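Local structure of beta-N-acetylglucosaminidase-like protein Glycoside hydrolase family 20 (Flavobacterium johnsoniae, 6YHH) at residues Thr340-Glu343 with Leu344-Tyr347; Ala392-Ser395 with Leu396-Ala399; Ile471-Arg474 with Leu475-Glu479. The protein probably cleaves terminal N-acetylglucosamine units from chitin-derived oligosaccharides, as a family 20 beta-N-acetylhexosaminidase of bacterial chitin breakdown. One frame throughout, in Å; residues are numbered along the deposited sequence.

Contact 1 (Thr340-Glu343 with Leu344-Tyr347)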
ATOM      1  N   THR A 340     -29.728  30.892 -23.578  1.00 15.63           N
ATOM      2  CA  THR A 340     -28.657  29.957 -23.888  1.00 14.37           C
ATOM      3  C   THR A 340     -28.724  28.786 -22.848  1.00 14.45           C
ATOM      4  O   THR A 340     -29.258  28.930 -21.756  1.00 14.05           O
ATOM      5  CB  THR A 340     -27.250  30.562 -23.845  1.00 15.13           C
ATOM      6  OG1 THR A 340     -26.879  30.892 -22.469  1.00 15.41           O
ATOM      7  CG2 THR A 340     -27.089  31.753 -24.799  1.00 16.09           C
ATOM      8  N   ASN A 341     -28.107  27.681 -23.218  1.00 13.23           N
ATOM      9  CA  ASN A 341     -27.929  26.567 -22.259  1.00 14.20           C
ATOM     10  C   ASN A 341     -27.157  27.029 -21.036  1.00 13.66           C
ATOM     11  O   ASN A 341     -27.464  26.593 -19.930  1.00 13.04           O
ATOM     12  CB  ASN A 341     -27.355  25.324 -22.943  1.00 14.62           C
ATOM     13  CG  ASN A 341     -28.391  24.606 -23.780  1.00 14.82           C
ATOM     14  OD1 ASN A 341     -29.581  24.616 -23.485  1.00 15.99           O
ATOM     15  ND2 ASN A 341     -27.957  24.021 -24.823  1.00 16.12           N
ATOM     16  N   HIS A 342     -26.079  27.800 -21.235  1.00 14.37           N
ATOM     17  CA  HIS A 342     -25.324  28.277 -20.078  1.00 17.36           C
ATOM     18  C   HIS A 342     -26.192  29.131 -19.149  1.00 14.68           C
ATOM     19  O   HIS A 342     -26.090  28.996 -17.923  1.00 13.29           O
ATOM     20  CB  HIS A 342     -24.088  29.050 -20.534  1.00 20.16           C
ATOM     21  CG  HIS A 342     -22.982  28.149 -20.984  1.00 25.57           C
ATOM     22  ND1 HIS A 342     -22.871  26.852 -20.545  1.00 29.94           N
ATOM     23  CD2 HIS A 342     -21.928  28.361 -21.806  1.00 33.57           C
ATOM     24  CE1 HIS A 342     -21.800  26.297 -21.087  1.00 29.08           C
ATOM     25  NE2 HIS A 342     -21.203  27.198 -21.844  1.00 34.88           N
ATOM     26  N   GLU A 343     -27.072  29.971 -19.706  1.00 13.40           N
ATOM     27  CA  GLU A 343     -27.998  30.752 -18.860  1.00 13.90           C
ATOM     28  C   GLU A 343     -28.938  29.836 -18.099  1.00 12.82           C
ATOM     29  O   GLU A 343     -29.213  30.053 -16.900  1.00 13.02           O
ATOM     30  CB  GLU A 343     -28.813  31.771 -19.696  1.00 14.85           C
ATOM     31  CG  GLU A 343     -27.913  32.898 -20.176  1.00 17.93           C
ATOM     32  CD  GLU A 343     -28.691  33.914 -21.027  1.00 23.74           C
ATOM     33  OE1 GLU A 343     -29.929  33.838 -21.156  1.00 32.94           O
ATOM     34  OE2 GLU A 343     -28.071  34.894 -21.371  1.00 29.21           O
ATOM     35  N   LEU A 344     -29.409  28.798 -18.774  1.00 11.17           N
ATOM     36  CA  LEU A 344     -30.287  27.861 -18.098  1.00 10.49           C
ATOM     37  C   LEU A 344     -29.566  27.072 -17.006  1.00 11.04           C
ATOM     38  O   LEU A 344     -30.093  26.772 -15.925  1.00 11.76           O
ATOM     39  CB  LEU A 344     -30.904  26.939 -19.132  1.00 11.53           C
ATOM     40  CG  LEU A 344     -31.739  25.740 -18.652  1.00 12.26           C
ATOM     41  CD1 LEU A 344     -32.875  26.165 -17.774  1.00 13.28           C
ATOM     42  CD2 LEU A 344     -32.252  24.916 -19.828  1.00 13.81           C
ATOM     43  N   GLN A 345     -28.312  26.715 -17.297  1.00 11.13           N
ATOM     44  CA  GLN A 345     -27.508  25.989 -16.314  1.00  9.93           C
ATOM     45  C   GLN A 345     -27.169  26.874 -15.116  1.00 10.81           C
ATOM     46  O   GLN A 345     -27.144  26.405 -13.968  1.00  9.82           O
ATOM     47  CB  GLN A 345     -26.241  25.425 -16.943  1.00 10.90           C
ATOM     48  CG  GLN A 345     -25.573  24.419 -16.033  1.00 12.26           C
ATOM     49  CD  GLN A 345     -24.222  23.953 -16.570  1.00 13.72           C
ATOM     50  OE1 GLN A 345     -24.054  23.750 -17.744  1.00 16.43           O
ATOM     51  NE2 GLN A 345     -23.271  23.799 -15.695  1.00 12.95           N
ATOM     52  N   THR A 346     -26.969  28.166 -15.345  1.00 10.78           N
ATOM     53  CA  THR A 346     -26.742  29.076 -14.218  1.00 10.90           C
ATOM     54  C   THR A 346     -28.030  29.210 -13.394  1.00 11.75           C
ATOM     55  O   THR A 346     -27.989  29.237 -12.171  1.00 10.95           O
ATOM     56  CB  THR A 346     -26.332  30.446 -14.758  1.00 10.75           C
ATOM     57  OG1 THR A 346     -25.017  30.336 -15.389  1.00 12.25           O
ATOM     58  CG2 THR A 346     -26.243  31.481 -13.581  1.00 12.17           C
ATOM     59  N   TYR A 347     -29.183  29.312 -14.071  1.00 11.43           N
ATOM     60  CA  TYR A 347     -30.465  29.255 -13.319  1.00 11.45           C
ATOM     61  C   TYR A 347     -30.602  28.010 -12.414  1.00 11.69           C
ATOM     62  O   TYR A 347     -30.936  28.092 -11.231  1.00 12.62           O
ATOM     63  CB  TYR A 347     -31.596  29.287 -14.302  1.00 12.50           C
ATOM     64  CG  TYR A 347     -32.946  29.119 -13.668  1.00 13.93           C
ATOM     65  CD1 TYR A 347     -33.460  27.901 -13.461  1.00 15.17           C
ATOM     66  CD2 TYR A 347     -33.697  30.239 -13.263  1.00 19.17           C
ATOM     67  CE1 TYR A 347     -34.666  27.724 -12.812  1.00 18.20           C
ATOM     68  CE2 TYR A 347     -34.931  30.075 -12.632  1.00 18.91           C
ATOM     69  CZ  TYR A 347     -35.397  28.814 -12.414  1.00 21.03           C
ATOM     70  OH  TYR A 347     -36.634  28.549 -11.795  1.00 26.27           O
TER
HETATM   71  O   HOH W   1     -25.185  24.378 -20.103  1.00 23.84           O
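T340 and L344 meet at the start of helix 341-358, where L344 N donates to T340 O over 3.0 Å. T340 is the N-cap: its OG1 accepts from E343 N at 2.9 Å, giving a partner to an amide that precedes the regular helical ladder. That ladder is the tight part of the contact. Q345 N reaches N341 O, T346 N reaches H342 O at 2.8 Å, and Y347 N closes on E343 O at 2.9 Å with an angle of 168° at the hydrogen. L344 lies on the buried side, packed against W323, I329 and F332. The looser side belongs to H342, an exposed residue. The Q345 chain is extended, CG opposite the backbone N (chi1 -167°), and its OE1 comes near the plane of the H342 ring, at its edge, 4.3 Å from ND1. A water fills in here: it donates to Q345 OE1 at 2.7 Å and is held only weakly by N341 O and H342 ND1. The other end of the Q345 amide is tied down, since NE2 donates to G315 O. With both ends engaged the amide's rotation is probably fixed, about 8 Å from the side chain of E317, the predicted proton donor.

Contact 2 (Ala392-Ser395 with Leu396-Ala399)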
ATOM      1  N   ALA A 392      -5.246  30.210 -21.914  1.00 14.26           N
ATOM      2  CA  ALA A 392      -4.917  29.763 -20.530  1.00 14.86           C
ATOM      3  C   ALA A 392      -5.117  30.921 -19.546  1.00 15.63           C
ATOM      4  O   ALA A 392      -4.601  32.045 -19.732  1.00 15.33           O
ATOM      5  CB  ALA A 392      -3.508  29.288 -20.454  1.00 17.20           C
ATOM      6  N   GLY A 393      -5.886  30.688 -18.491  1.00 14.75           N
ATOM      7  CA  GLY A 393      -6.044  31.711 -17.420  1.00 14.82           C
ATOM      8  C   GLY A 393      -7.154  32.725 -17.732  1.00 14.82           C
ATOM      9  O   GLY A 393      -7.607  33.484 -16.838  1.00 14.08           O
ATOM     10  N   GLN A 394      -7.663  32.796 -18.976  1.00 15.26           N
ATOM     11  CA  GLN A 394      -8.565  33.907 -19.298  1.00 17.01           C
ATOM     12  C   GLN A 394      -9.888  33.816 -18.519  1.00 15.28           C
ATOM     13  O   GLN A 394     -10.469  34.809 -18.148  1.00 15.28           O
ATOM     14  CB  GLN A 394      -8.868  33.934 -20.801  1.00 18.55           C
ATOM     15  CG  GLN A 394      -9.591  35.206 -21.264  1.00 22.14           C
ATOM     16  CD  GLN A 394      -8.750  36.470 -21.019  1.00 24.92           C
ATOM     17  OE1 GLN A 394      -7.548  36.506 -21.351  1.00 28.59           O
ATOM     18  NE2 GLN A 394      -9.343  37.454 -20.373  1.00 26.68           N
ATOM     19  N   SER A 395     -10.412  32.608 -18.262  1.00 13.11           N
ATOM     20  CA  SER A 395     -11.652  32.554 -17.558  1.00 12.46           C
ATOM     21  C   SER A 395     -11.500  33.043 -16.112  1.00 11.62           C
ATOM     22  O   SER A 395     -12.482  33.443 -15.461  1.00 12.57           O
ATOM     23  CB  SER A 395     -12.261  31.152 -17.603  1.00 13.72           C
ATOM     24  OG  SER A 395     -11.343  30.154 -17.154  1.00 14.16           O
ATOM     25  N   LEU A 396     -10.267  32.928 -15.585  1.00 12.36           N
ATOM     26  CA  LEU A 396     -10.003  33.388 -14.246  1.00 12.46           C
ATOM     27  C   LEU A 396      -9.972  34.921 -14.233  1.00 13.11           C
ATOM     28  O   LEU A 396     -10.547  35.536 -13.345  1.00 13.76           O
ATOM     29  CB  LEU A 396      -8.679  32.820 -13.703  1.00 12.87           C
ATOM     30  CG  LEU A 396      -8.135  33.351 -12.397  1.00 13.51           C
ATOM     31  CD1 LEU A 396      -7.279  32.366 -11.661  1.00 14.30           C
ATOM     32  CD2 LEU A 396      -7.299  34.640 -12.582  1.00 15.17           C
ATOM     33  N   VAL A 397      -9.253  35.469 -15.189  1.00 15.07           N
ATOM     34  CA  VAL A 397      -9.183  36.954 -15.376  1.00 16.73           C
ATOM     35  C   VAL A 397     -10.576  37.501 -15.488  1.00 15.22           C
ATOM     36  O   VAL A 397     -10.972  38.424 -14.748  1.00 15.51           O
ATOM     37  CB  VAL A 397      -8.419  37.312 -16.613  1.00 18.62           C
ATOM     38  CG1 VAL A 397      -8.580  38.821 -16.849  1.00 20.92           C
ATOM     39  CG2 VAL A 397      -6.952  36.968 -16.407  1.00 22.42           C
ATOM     40  N   ASP A 398     -11.366  36.922 -16.361  1.00 14.94           N
ATOM     41  CA  ASP A 398     -12.768  37.379 -16.523  1.00 17.79           C
ATOM     42  C   ASP A 398     -13.629  37.282 -15.258  1.00 17.34           C
ATOM     43  O   ASP A 398     -14.414  38.155 -14.957  1.00 17.83           O
ATOM     44  CB  ASP A 398     -13.443  36.663 -17.691  1.00 19.49           C
ATOM     45  CG  ASP A 398     -12.773  36.966 -19.056  1.00 25.05           C
ATOM     46  OD1 ASP A 398     -11.881  37.844 -19.126  1.00 29.54           O
ATOM     47  OD2 ASP A 398     -13.089  36.278 -20.069  1.00 28.16           O
ATOM     48  N   ALA A 399     -13.510  36.193 -14.513  1.00 13.70           N
ATOM     49  CA  ALA A 399     -14.283  36.007 -13.336  1.00 13.44           C
ATOM     50  C   ALA A 399     -13.896  36.988 -12.244  1.00 13.80           C
ATOM     51  O   ALA A 399     -14.764  37.565 -11.595  1.00 14.74           O
ATOM     52  CB  ALA A 399     -14.098  34.580 -12.792  1.00 14.39           C
TER
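Q394 carries CG opposite its backbone N (chi1 -169°) and then kinks at chi2 (62°), which folds its amide back along the helix toward D398, one turn on. D398 answers with CG beside its own backbone N and opposite the carbonyl carbon. Q394 NE2 donates to D398 OD1 at 2.9 Å; the oxygen lies in the amide plane, but the N-H comes in from above the carboxylate plane, the two planes being 50° apart. The methyl CG1 of V397 lies beside the same amide nitrogen, 3.9 Å from Q394 NE2. Beneath this side-chain link runs a backbone one: D398 N donates to Q394 O at 2.9 Å, nearly straight at the hydrogen. G393 holds the N-cap position; its backbone turns with a positive phi, at which a beta carbon would press against the carbonyl O of A392, reason enough for a glycine here. Its O takes V397 N at 3.1 Å and, weakly, L396 N. In the fold, helix 394-401 is the connection of a beta-alpha-beta unit between the parallel strands 379-382 and 406-408 of the catalytic barrel. L396 packs onto T406, L408 and S382, and A399 onto V380 and T406, while S395 OG bonds to S382 and E367. Further along, A399 N donates to S395 O at 3.1 Å.

Contact 3 (Ile471-Arg474 with Leu475-Glu479)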
ATOM      1  N   ILE A 471       3.941  21.806  -7.883  1.00  8.31           N
ATOM      2  CA  ILE A 471       2.778  22.616  -7.832  1.00  8.94           C
ATOM      3  C   ILE A 471       2.605  23.211  -6.426  1.00  8.35           C
ATOM      4  O   ILE A 471       2.260  24.429  -6.311  1.00  8.62           O
ATOM      5  CB  ILE A 471       1.535  21.849  -8.294  1.00  8.43           C
ATOM      6  CG1 ILE A 471       1.695  21.514  -9.774  1.00  9.24           C
ATOM      7  CG2 ILE A 471       0.240  22.618  -8.031  1.00  8.56           C
ATOM      8  CD1 ILE A 471       0.646  20.537 -10.291  1.00  9.01           C
ATOM      9  N   ALA A 472       2.851  22.428  -5.387  1.00  8.07           N
ATOM     10  CA  ALA A 472       2.775  22.919  -4.024  1.00  9.61           C
ATOM     11  C   ALA A 472       3.669  24.122  -3.871  1.00  8.14           C
ATOM     12  O   ALA A 472       3.317  25.084  -3.183  1.00  8.71           O
ATOM     13  CB  ALA A 472       3.094  21.839  -3.004  1.00  9.68           C
ATOM     14  N   GLU A 473       4.888  24.031  -4.435  1.00  8.38           N
ATOM     15  CA  GLU A 473       5.806  25.185  -4.337  1.00  9.22           C
ATOM     16  C   GLU A 473       5.259  26.421  -5.050  1.00  9.82           C
ATOM     17  O   GLU A 473       5.255  27.574  -4.503  1.00  9.44           O
ATOM     18  CB  GLU A 473       7.175  24.845  -4.847  1.00  9.47           C
ATOM     19  CG  GLU A 473       8.077  26.079  -4.971  1.00 10.12           C
ATOM     20  CD  GLU A 473       9.521  25.683  -4.875  1.00  9.89           C
ATOM     21  OE1 GLU A 473      10.234  25.680  -5.902  1.00 11.57           O
ATOM     22  OE2 GLU A 473       9.919  25.219  -3.758  1.00 10.31           O
ATOM     23  N   ARG A 474       4.688  26.235  -6.230  1.00 10.21           N
ATOM     24  CA  ARG A 474       4.040  27.377  -6.880  1.00 10.22           C
ATOM     25  C   ARG A 474       2.934  28.015  -6.057  1.00 10.05           C
ATOM     26  O   ARG A 474       2.722  29.237  -6.096  1.00 10.36           O
ATOM     27  CB  ARG A 474       3.529  27.015  -8.272  1.00 10.56           C
ATOM     28  CG  ARG A 474       2.860  28.158  -9.062  1.00 11.00           C
ATOM     29  CD  ARG A 474       3.715  29.414  -9.267  1.00 12.59           C
ATOM     30  NE  ARG A 474       4.972  29.003  -9.845  1.00 14.32           N
ATOM     31  CZ  ARG A 474       6.180  29.261  -9.341  1.00 13.18           C
ATOM     32  NH1 ARG A 474       6.424  30.039  -8.277  1.00 11.97           N
ATOM     33  NH2 ARG A 474       7.169  28.708  -9.944  1.00 13.89           N
ATOM     34  N   LEU A 475       2.202  27.234  -5.310  1.00  9.03           N
ATOM     35  CA  LEU A 475       1.052  27.730  -4.623  1.00  9.64           C
ATOM     36  C   LEU A 475       1.428  28.358  -3.273  1.00  9.50           C
ATOM     37  O   LEU A 475       0.659  29.158  -2.762  1.00  9.67           O
ATOM     38  CB  LEU A 475       0.029  26.599  -4.447  1.00 10.37           C
ATOM     39  CG  LEU A 475      -0.517  26.111  -5.796  1.00 11.29           C
ATOM     40  CD1 LEU A 475      -1.479  24.941  -5.510  1.00 13.29           C
ATOM     41  CD2 LEU A 475      -1.106  27.203  -6.677  1.00 12.33           C
ATOM     42  N   TRP A 476       2.601  28.011  -2.734  1.00  9.73           N
ATOM     43  CA  TRP A 476       3.030  28.532  -1.405  1.00  9.15           C
ATOM     44  C   TRP A 476       4.099  29.616  -1.538  1.00  9.87           C
ATOM     45  O   TRP A 476       4.028  30.660  -0.879  1.00 10.86           O
ATOM     46  CB  TRP A 476       3.566  27.354  -0.559  1.00  9.08           C
ATOM     47  CG  TRP A 476       4.171  27.808   0.769  1.00  9.57           C
ATOM     48  CD1 TRP A 476       5.360  28.436   0.940  1.00  9.31           C
ATOM     49  CD2 TRP A 476       3.578  27.684   2.051  1.00  9.18           C
ATOM     50  NE1 TRP A 476       5.535  28.752   2.288  1.00  9.42           N
ATOM     51  CE2 TRP A 476       4.454  28.268   2.984  1.00  9.21           C
ATOM     52  CE3 TRP A 476       2.391  27.099   2.522  1.00  9.02           C
ATOM     53  CZ2 TRP A 476       4.163  28.358   4.342  1.00  9.18           C
ATOM     54  CZ3 TRP A 476       2.109  27.190   3.894  1.00 10.44           C
ATOM     55  CH2 TRP A 476       2.995  27.811   4.783  1.00 10.13           C
ATOM     56  N   SER A 477       5.129  29.337  -2.324  1.00 10.42           N
ATOM     57  CA  SER A 477       6.349  30.140  -2.324  1.00 11.15           C
ATOM     58  C   SER A 477       6.116  31.465  -3.099  1.00 12.83           C
ATOM     59  O   SER A 477       5.118  31.685  -3.795  1.00 10.93           O
ATOM     60  CB  SER A 477       7.475  29.398  -3.013  1.00 11.03           C
ATOM     61  OG  SER A 477       7.874  28.256  -2.234  1.00 10.97           O
ATOM     62  N   ALA A 478       7.097  32.319  -2.965  1.00 13.02           N
ATOM     63  CA  ALA A 478       7.044  33.617  -3.641  1.00 12.06           C
ATOM     64  C   ALA A 478       6.956  33.433  -5.159  1.00 11.95           C
ATOM     65  O   ALA A 478       7.499  32.481  -5.706  1.00 11.59           O
ATOM     66  CB  ALA A 478       8.332  34.398  -3.298  1.00 12.66           C
ATOM     67  N   GLU A 479       6.359  34.425  -5.823  1.00 12.72           N
ATOM     68  CA  GLU A 479       6.121  34.373  -7.254  1.00 14.73           C
ATOM     69  C   GLU A 479       7.402  34.276  -8.037  1.00 15.23           C
ATOM     70  O   GLU A 479       7.413  33.690  -9.102  1.00 14.89           O
ATOM     71  CB  GLU A 479       5.351  35.615  -7.690  1.00 18.31           C
ATOM     72  CG  GLU A 479       4.993  35.664  -9.170  1.00 22.19           C
ATOM     73  CD  GLU A 479       4.101  36.822  -9.576  1.00 28.64           C
ATOM     74  OE1 GLU A 479       3.956  37.796  -8.796  1.00 29.95           O
ATOM     75  OE2 GLU A 479       3.511  36.703 -10.699  1.00 31.52           O
TER
HETATM   76  O   HOH W   2       4.464  31.205  -6.420  1.00 11.07           O
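I471 and L475 make the apolar part of the contact: their side chains run alongside each other in the same direction, with I471 CG2 3.8 Å from L475 CD1. The backbone bonds follow the last turn of helix 467-476. L475 N donates to I471 O at 3.0 Å, whereas W476 N reaches A472 O only weakly. E473 O takes two donors: S477 N comes in the carbonyl plane at 2.8 Å, and W476 N, at 3.2 Å, arrives from well above that plane. Where S477 leaves the helix, its side chain turns back, so that S477 OG rests 3.5 Å from E473 CG while bonding to W12 O; the E473 carboxylate meets Y424, W12 and R490. A water makes a further link. R474 bends at chi2 and chi3 (56° and 53°), bringing NH1 to this water at 2.9 Å, which lies in the guanidinium plane at its edge. The water donates to R474 O and, at 2.7 Å, to S477 O, bridging the helix end to the exit loop. R474 also bonds through NE to Y424 O and makes a cation-pi contact with the Y424 ring. W476 bonds to D140, and L475 touches R147. This is a helix C-terminus packed where the end of the catalytic TIM-barrel domain comes back to its first strand, beside the N-terminal domain.

Overall arrangement
The three contacts follow one another along the chain, all within the family 20 catalytic domain, and none touches another. Contact 2 stands between the others: its centre is about 19 Å from that of contact 1 and also about 19 Å from that of contact 3, while the centres of contacts 1 and 3 are about 35 Å apart. Helix 341-358 precedes strand 362-366, helix 394-401 joins strands 379-382 and 406-408, and helix 467-476 follows strand 443-450; these strands belong to one sheet. Contacts 1 and 2 thus lie at helix starts and contact 3 at a helix end, spread from the neighbourhood of the predicted proton donor to the N-terminal domain.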